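Local coordinates for protein adenylation domain (Streptomyces sp., PDB 5N9X) that belongs to the ANL superfamily of AMP-binding enzymes and binds adenosine-5'-triphosphate and threonine, at residues R202-H207 / T252-T257; L278-F283 / H306-Y311. One frame throughout, in Å; residues are numbered along the deposited sequence.

Contact 1 (R202-H207 / T252-T257); sequences RWLLFH and TVLNQT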
loop_
_atom_site.group_PDB
_atom_site.type_symbol
_atom_site.label_atom_id
_atom_site.label_comp_id
_atom_site.label_asym_id
_atom_site.label_seq_id
_atom_site.Cartn_x
_atom_site.Cartn_y
_atom_site.Cartn_z
ATOM N N ARG A 202 -5.358 -18.409 5.243
ATOM C CA ARG A 202 -6.436 -17.473 5.021
ATOM C C ARG A 202 -5.854 -16.067 5.005
ATOM O O ARG A 202 -5.255 -15.628 5.997
ATOM C CB ARG A 202 -7.508 -17.577 6.095
ATOM C CG ARG A 202 -8.562 -18.644 5.868
ATOM C CD ARG A 202 -8.364 -19.773 6.850
ATOM N NE ARG A 202 -9.505 -20.672 6.875
ATOM C CZ ARG A 202 -9.707 -21.588 7.818
ATOM N NH1 ARG A 202 -8.838 -21.723 8.815
ATOM N NH2 ARG A 202 -10.780 -22.369 7.769
ATOM N N TRP A 203 -6.031 -15.370 3.884
ATOM C CA TRP A 203 -5.546 -14.009 3.736
ATOM C C TRP A 203 -6.726 -13.057 3.945
ATOM O O TRP A 203 -7.848 -13.347 3.531
ATOM C CB TRP A 203 -4.923 -13.802 2.359
ATOM C CG TRP A 203 -3.596 -14.492 2.152
ATOM C CD1 TRP A 203 -3.359 -15.839 2.149
ATOM C CD2 TRP A 203 -2.343 -13.868 1.868
ATOM N NE1 TRP A 203 -2.042 -16.084 1.900
ATOM C CE2 TRP A 203 -1.387 -14.897 1.731
ATOM C CE3 TRP A 203 -1.936 -12.541 1.723
ATOM C CZ2 TRP A 203 -0.038 -14.638 1.458
ATOM C CZ3 TRP A 203 -0.618 -12.284 1.443
ATOM C CH2 TRP A 203 0.326 -13.331 1.314
ATOM N N LEU A 204 -6.482 -11.930 4.599
ATOM C CA LEU A 204 -7.543 -10.960 4.793
ATOM C C LEU A 204 -7.426 -9.904 3.711
ATOM O O LEU A 204 -6.353 -9.358 3.529
ATOM C CB LEU A 204 -7.451 -10.335 6.194
ATOM C CG LEU A 204 -8.550 -9.349 6.598
ATOM C CD1 LEU A 204 -9.894 -10.066 6.603
ATOM C CD2 LEU A 204 -8.260 -8.732 7.959
ATOM N N LEU A 205 -8.492 -9.626 2.967
ATOM C CA LEU A 205 -8.467 -8.462 2.077
ATOM C C LEU A 205 -8.881 -7.219 2.894
ATOM O O LEU A 205 -10.052 -6.827 2.950
ATOM C CB LEU A 205 -9.356 -8.665 0.844
ATOM C CG LEU A 205 -9.405 -7.462 -0.117
ATOM C CD1 LEU A 205 -8.132 -7.399 -0.899
ATOM C CD2 LEU A 205 -10.573 -7.570 -1.097
ATOM N N PHE A 206 -7.896 -6.628 3.561
ATOM C CA PHE A 206 -8.133 -5.464 4.387
ATOM C C PHE A 206 -8.101 -4.146 3.583
ATOM O O PHE A 206 -8.740 -3.169 3.966
ATOM C CB PHE A 206 -7.105 -5.443 5.536
ATOM C CG PHE A 206 -7.317 -4.333 6.531
ATOM C CD1 PHE A 206 -6.783 -3.068 6.307
ATOM C CD2 PHE A 206 -8.078 -4.537 7.671
ATOM C CE1 PHE A 206 -6.983 -2.040 7.214
ATOM C CE2 PHE A 206 -8.283 -3.508 8.586
ATOM C CZ PHE A 206 -7.734 -2.264 8.354
ATOM N N HIS A 207 -7.387 -4.130 2.463
ATOM C CA HIS A 207 -7.083 -2.861 1.796
ATOM C C HIS A 207 -7.863 -2.579 0.499
ATOM O O HIS A 207 -8.333 -3.490 -0.176
ATOM C CB HIS A 207 -5.572 -2.776 1.508
ATOM C CG HIS A 207 -4.726 -2.722 2.740
ATOM N ND1 HIS A 207 -4.204 -3.848 3.346
ATOM C CD2 HIS A 207 -4.329 -1.675 3.495
ATOM C CE1 HIS A 207 -3.502 -3.488 4.405
ATOM N NE2 HIS A 207 -3.556 -2.176 4.515
ATOM N N THR A 252 -4.622 -16.363 8.841
ATOM C CA THR A 252 -3.241 -16.761 9.099
ATOM C C THR A 252 -2.230 -15.714 8.574
ATOM O O THR A 252 -1.086 -15.660 9.031
ATOM C CB THR A 252 -2.934 -18.145 8.464
ATOM O OG1 THR A 252 -3.061 -18.061 7.044
ATOM C CG2 THR A 252 -3.907 -19.208 8.977
ATOM N N VAL A 253 -2.645 -14.904 7.604
ATOM C CA VAL A 253 -1.758 -13.899 7.022
ATOM C C VAL A 253 -2.420 -12.527 7.049
ATOM O O VAL A 253 -3.291 -12.226 6.230
ATOM C CB VAL A 253 -1.353 -14.247 5.565
ATOM C CG1 VAL A 253 -0.429 -13.167 5.001
ATOM C CG2 VAL A 253 -0.672 -15.626 5.509
ATOM N N LEU A 254 -2.021 -11.699 8.005
ATOM C CA LEU A 254 -2.620 -10.381 8.139
ATOM C C LEU A 254 -1.640 -9.296 7.653
ATOM O O LEU A 254 -0.471 -9.262 8.066
ATOM C CB LEU A 254 -3.068 -10.142 9.595
ATOM C CG LEU A 254 -3.503 -8.704 9.927
ATOM C CD1 LEU A 254 -4.752 -8.331 9.184
ATOM C CD2 LEU A 254 -3.759 -8.568 11.402
ATOM N N ASN A 255 -2.127 -8.440 6.750
ATOM C CA ASN A 255 -1.396 -7.255 6.253
ATOM C C ASN A 255 -1.946 -5.947 6.810
ATOM O O ASN A 255 -3.132 -5.675 6.731
ATOM C CB ASN A 255 -1.432 -7.200 4.721
ATOM C CG ASN A 255 -0.604 -8.288 4.081
ATOM O OD1 ASN A 255 0.606 -8.133 3.912
ATOM N ND2 ASN A 255 -1.247 -9.392 3.714
ATOM N N GLN A 256 -1.068 -5.124 7.355
ATOM C CA GLN A 256 -1.478 -3.906 8.051
ATOM C C GLN A 256 -0.495 -2.778 7.780
ATOM O O GLN A 256 0.699 -2.997 7.660
ATOM C CB GLN A 256 -1.569 -4.154 9.565
ATOM C CG GLN A 256 -2.716 -5.027 10.062
ATOM C CD GLN A 256 -4.029 -4.270 10.154
ATOM O OE1 GLN A 256 -4.370 -3.724 11.207
ATOM N NE2 GLN A 256 -4.773 -4.227 9.050
ATOM N N THR A 257 -0.985 -1.553 7.695
ATOM C CA THR A 257 -0.074 -0.441 7.872
ATOM C C THR A 257 0.218 -0.340 9.359
ATOM O O THR A 257 -0.527 -0.871 10.167
ATOM C CB THR A 257 -0.639 0.847 7.347
ATOM O OG1 THR A 257 -1.820 1.140 8.082
ATOM C CG2 THR A 257 -0.948 0.707 5.862
HETATM O O HOH W 1 -3.589 -10.113 4.318
#

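Contact 2 (L278-F283 / H306-Y311); sequences LRYVVF and HLINMY. With ATP (adenosine-5'-triphosphate), chain D.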
loop_
_atom_site.group_PDB
_atom_site.type_symbol
_atom_site.label_atom_id
_atom_site.label_comp_id
_atom_site.label_asym_id
_atom_site.label_seq_id
_atom_site.Cartn_x
_atom_site.Cartn_y
_atom_site.Cartn_z
ATOM N N LEU A 278 -3.019 -16.952 13.638
ATOM C CA LEU A 278 -2.145 -15.991 12.941
ATOM C C LEU A 278 -0.711 -16.509 12.764
ATOM O O LEU A 278 -0.026 -16.821 13.745
ATOM C CB LEU A 278 -2.098 -14.645 13.675
ATOM C CG LEU A 278 -2.673 -13.439 12.914
ATOM C CD1 LEU A 278 -2.439 -12.128 13.647
ATOM C CD2 LEU A 278 -2.086 -13.384 11.529
ATOM N N ARG A 279 -0.265 -16.600 11.512
ATOM C CA ARG A 279 1.098 -17.042 11.221
ATOM C C ARG A 279 1.980 -15.863 10.868
ATOM O O ARG A 279 3.133 -15.819 11.264
ATOM C CB ARG A 279 1.133 -18.081 10.083
ATOM C CG ARG A 279 0.280 -19.305 10.298
ATOM C CD ARG A 279 0.184 -20.133 9.022
ATOM N NE ARG A 279 1.463 -20.742 8.678
ATOM C CZ ARG A 279 2.155 -20.493 7.563
ATOM N NH1 ARG A 279 1.700 -19.616 6.663
ATOM N NH2 ARG A 279 3.320 -21.105 7.353
ATOM N N TYR A 280 1.434 -14.906 10.125
ATOM C CA TYR A 280 2.205 -13.725 9.723
ATOM C C TYR A 280 1.430 -12.437 9.877
ATOM O O TYR A 280 0.274 -12.347 9.488
ATOM C CB TYR A 280 2.650 -13.816 8.259
ATOM C CG TYR A 280 3.656 -14.876 7.910
ATOM C CD1 TYR A 280 5.012 -14.675 8.139
ATOM C CD2 TYR A 280 3.255 -16.054 7.293
ATOM C CE1 TYR A 280 5.955 -15.644 7.791
ATOM C CE2 TYR A 280 4.165 -17.024 6.930
ATOM C CZ TYR A 280 5.522 -16.824 7.183
ATOM O OH TYR A 280 6.433 -17.800 6.819
ATOM N N VAL A 281 2.075 -11.428 10.423
ATOM C CA VAL A 281 1.578 -10.078 10.254
ATOM C C VAL A 281 2.634 -9.318 9.460
ATOM O O VAL A 281 3.771 -9.258 9.858
ATOM C CB VAL A 281 1.282 -9.386 11.577
ATOM C CG1 VAL A 281 0.373 -8.187 11.348
ATOM C CG2 VAL A 281 0.614 -10.361 12.524
ATOM N N VAL A 282 2.240 -8.770 8.322
ATOM C CA VAL A 282 3.156 -8.087 7.431
ATOM C C VAL A 282 2.816 -6.630 7.488
ATOM O O VAL A 282 1.657 -6.279 7.356
ATOM C CB VAL A 282 3.056 -8.612 5.964
ATOM C CG1 VAL A 282 3.769 -7.686 4.999
ATOM C CG2 VAL A 282 3.613 -10.007 5.853
ATOM N N PHE A 283 3.819 -5.787 7.704
ATOM C CA PHE A 283 3.619 -4.350 7.740
ATOM C C PHE A 283 4.096 -3.753 6.443
ATOM O O PHE A 283 5.127 -4.183 5.903
ATOM C CB PHE A 283 4.389 -3.708 8.902
ATOM C CG PHE A 283 4.052 -4.283 10.242
ATOM C CD1 PHE A 283 4.646 -5.466 10.672
ATOM C CD2 PHE A 283 3.150 -3.648 11.077
ATOM C CE1 PHE A 283 4.348 -6.007 11.917
ATOM C CE2 PHE A 283 2.850 -4.182 12.339
ATOM C CZ PHE A 283 3.449 -5.358 12.758
ATOM N N HIS A 306 4.935 -14.486 13.071
ATOM C CA HIS A 306 6.105 -13.674 12.737
ATOM C C HIS A 306 5.671 -12.234 12.437
ATOM O O HIS A 306 4.606 -12.004 11.872
ATOM C CB HIS A 306 6.884 -14.254 11.538
ATOM C CG HIS A 306 7.292 -15.685 11.700
ATOM N ND1 HIS A 306 8.267 -16.084 12.594
ATOM C CD2 HIS A 306 6.891 -16.808 11.060
ATOM C CE1 HIS A 306 8.430 -17.392 12.510
ATOM N NE2 HIS A 306 7.606 -17.857 11.588
ATOM N N LEU A 307 6.477 -11.265 12.850
ATOM C CA LEU A 307 6.248 -9.902 12.410
ATOM C C LEU A 307 7.298 -9.552 11.365
ATOM O O LEU A 307 8.497 -9.717 11.601
ATOM C CB LEU A 307 6.256 -8.920 13.584
ATOM C CG LEU A 307 5.032 -8.937 14.519
ATOM C CD1 LEU A 307 3.838 -9.712 13.971
ATOM C CD2 LEU A 307 5.384 -9.496 15.847
ATOM N N ILE A 308 6.819 -9.126 10.197
ATOM C CA ILE A 308 7.651 -8.794 9.054
ATOM C C ILE A 308 7.378 -7.370 8.582
ATOM O O ILE A 308 6.250 -7.013 8.203
ATOM C CB ILE A 308 7.428 -9.772 7.868
ATOM C CG1 ILE A 308 8.160 -11.092 8.117
ATOM C CG2 ILE A 308 7.933 -9.173 6.562
ATOM C CD1 ILE A 308 7.419 -12.044 8.948
ATOM N N ASN A 309 8.416 -6.546 8.621
ATOM C CA ASN A 309 8.283 -5.206 8.111
ATOM C C ASN A 309 8.701 -5.279 6.670
ATOM O O ASN A 309 9.700 -5.904 6.365
ATOM C CB ASN A 309 9.130 -4.188 8.890
ATOM C CG ASN A 309 8.920 -2.785 8.371
ATOM O OD1 ASN A 309 7.964 -2.545 7.636
ATOM N ND2 ASN A 309 9.794 -1.853 8.748
ATOM N N MET A 310 7.916 -4.705 5.772
ATOM C CA MET A 310 8.328 -4.661 4.365
ATOM C C MET A 310 8.322 -3.233 3.843
ATOM O O MET A 310 7.275 -2.586 3.837
ATOM C CB MET A 310 7.436 -5.554 3.486
ATOM C CG MET A 310 7.514 -7.034 3.833
ATOM S SD MET A 310 6.637 -8.184 2.732
ATOM C CE MET A 310 7.943 -8.544 1.527
ATOM N N TYR A 311 9.490 -2.743 3.442
ATOM C CA TYR A 311 9.547 -1.458 2.748
ATOM C C TYR A 311 9.087 -1.726 1.340
ATOM O O TYR A 311 9.448 -2.765 0.751
ATOM C CB TYR A 311 10.956 -0.835 2.759
ATOM C CG TYR A 311 11.130 0.317 1.774
ATOM C CD1 TYR A 311 10.816 1.615 2.142
ATOM C CD2 TYR A 311 11.627 0.111 0.494
ATOM C CE1 TYR A 311 10.971 2.662 1.263
ATOM C CE2 TYR A 311 11.785 1.149 -0.391
ATOM C CZ TYR A 311 11.452 2.420 -0.004
ATOM O OH TYR A 311 11.602 3.451 -0.882
HETATM P PG ATP D . 4.103 8.319 -4.367
HETATM O O1G ATP D . 5.547 8.709 -4.073
HETATM O O2G ATP D . 3.308 9.383 -5.060
HETATM O O3G ATP D . 3.938 6.997 -5.095
HETATM P PB ATP D . 3.428 7.012 -1.838
HETATM O O1B ATP D . 4.832 7.210 -1.258
HETATM O O2B ATP D . 2.257 6.846 -0.924
HETATM O O3B ATP D . 3.311 8.230 -2.916
HETATM P PA ATP D . 3.302 4.310 -2.451
HETATM O O1A ATP D . 4.100 3.521 -3.462
HETATM O O2A ATP D . 1.887 3.844 -2.126
HETATM O O3A ATP D . 3.314 5.835 -2.918
HETATM O "O5'" ATP D . 4.104 4.544 -1.045
HETATM C "C5'" ATP D . 5.451 4.145 -0.791
HETATM C "C4'" ATP D . 6.095 5.081 0.234
HETATM O "O4'" ATP D . 5.770 4.695 1.561
HETATM C "C3'" ATP D . 7.607 5.180 0.146
HETATM O "O3'" ATP D . 7.904 6.436 -0.456
HETATM C "C2'" ATP D . 8.108 5.157 1.567
HETATM O "O2'" ATP D . 8.447 6.489 1.943
HETATM C "C1'" ATP D . 6.928 4.718 2.408
HETATM N N9 ATP D . 7.130 3.350 2.977
HETATM C C8 ATP D . 6.620 2.206 2.467
HETATM N N7 ATP D . 6.959 1.117 3.194
HETATM C C5 ATP D . 7.705 1.560 4.221
HETATM C C6 ATP D . 8.382 0.919 5.371
HETATM N N6 ATP D . 8.313 -0.416 5.541
HETATM N N1 ATP D . 9.067 1.709 6.222
HETATM C C2 ATP D . 9.145 3.038 6.010
HETATM N N3 ATP D . 8.549 3.707 4.998
HETATM C C4 ATP D . 7.823 3.030 4.074
#

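Contact 1 (R202-H207 / T252-T257)
Val-253 lays its CG1 methyl on the indole of Trp-203, 3.5 Å from the centroid of the six-membered ring and 4° off the ring normal, a CH-pi contact squarely over the face. Both side chains point the same way: CG of Trp-203 stands anti to its carbonyl carbon, and CG1 of Val-253 anti to its backbone N. A branched residue suits the place, because CG2 reaches the pyrrole side of the indole as well. At the start Arg-202 O is gripped by two amides. Thr-252 N approaches on a lone pair in the carbonyl plane, while Val-253 N, 3.1 Å from Arg-202 O, comes from above that plane. Thr-252 OG1, in the crowded position between N and carbonyl carbon (chi1 63°), takes the N-H of Arg-202 at 2.9 Å and also bonds Asp-201; a short hydroxyl held close to its own backbone suits this post. Trp-203 and Val-253 make a single bridge, after which strands 202-205 and 253-256 diverge; in this AMP-binding fold they belong to two different sheets, so the bridge is a local seam between them. Where the backbones separate a water bridges them, donating to Leu-204 O and Val-253 O and accepting from Asn-255 ND2. Beyond it three flat groups meet. The chain of Gln-256 bends at chi2 (-80°), which brings NE2 3.3 Å above the centre of the Phe-206 ring, amide and ring planes nearly perpendicular; the same NE2 donates to Asn-255 O, fixing the amide's rotation, and glutamine is long enough to serve both. His-207, its ND1 bonded to Glu-217, turns the ring edge at CE1 to Asn-255 O, 3.2 Å away, and Phe-206 CD1 lies over one face of the imidazole.

Contact 2 (L278-F283 / H306-Y311)
Five backbone hydrogen bonds join segments 278-283 and 306-311 in parallel register. The middle three are almost straight, such as Phe-283 N to Ile-308 O at 2.8 Å. Packing is tightest on the face bearing Val-281, Leu-307 and Phe-283, where Leu-307 CD1 sits 3.5 Å from Val-281 CB and the CB of Leu-307 meets the edge of the Phe-283 ring at CE1; apolar side chains suit this buried face, and leucine is long enough to lie alongside its valine neighbour. On the other face Ile-308 CD1 meets the Tyr-280 ring edge-on at CD1, 3.7 Å away, and Val-282 CG1 touches Met-310 SD. The looser end is at partly exposed Arg-279 and His-306. There the imidazole lies obliquely beside the Tyr-280 ring, centroids 5.4 Å apart, while the tyrosine hydroxyl bonds Ser-196 N. At the far end Asn-309, Met-310 and Tyr-311 form part of the ATP pocket: adenine N6 donates to Met-310 O at 2.9 Å and, weakly, to Asn-309 OD1, and Tyr-311 CD1 approaches the purine. The pair forms a beta-alpha-beta unit with helix 290-300, flanked in the sheet by strand 253-256 on one side and the antiparallel strand 321-324 on the other.

Of the four segments, strand 202-205 comes first along the chain, which then runs through helix 213-222, strand 227-230 and helix 239-248 before strand 253-256 returns to close contact 1. Helix 258-271 leads on to strand 280-284, and helix 290-300 carries the chain to strand 306-310, which closes contact 2. The two loops follow in series and neither encloses nor crosses the other. They meet side by side, since strands 253-256 and 280-284 are sheet neighbours, with Leu-254 O 2.8 Å from Val-282 N, a probable hydrogen bond. Contact 1 thus ties the sheet containing 202-205 to the larger one, and contact 2 extends that sheet to the ATP pocket.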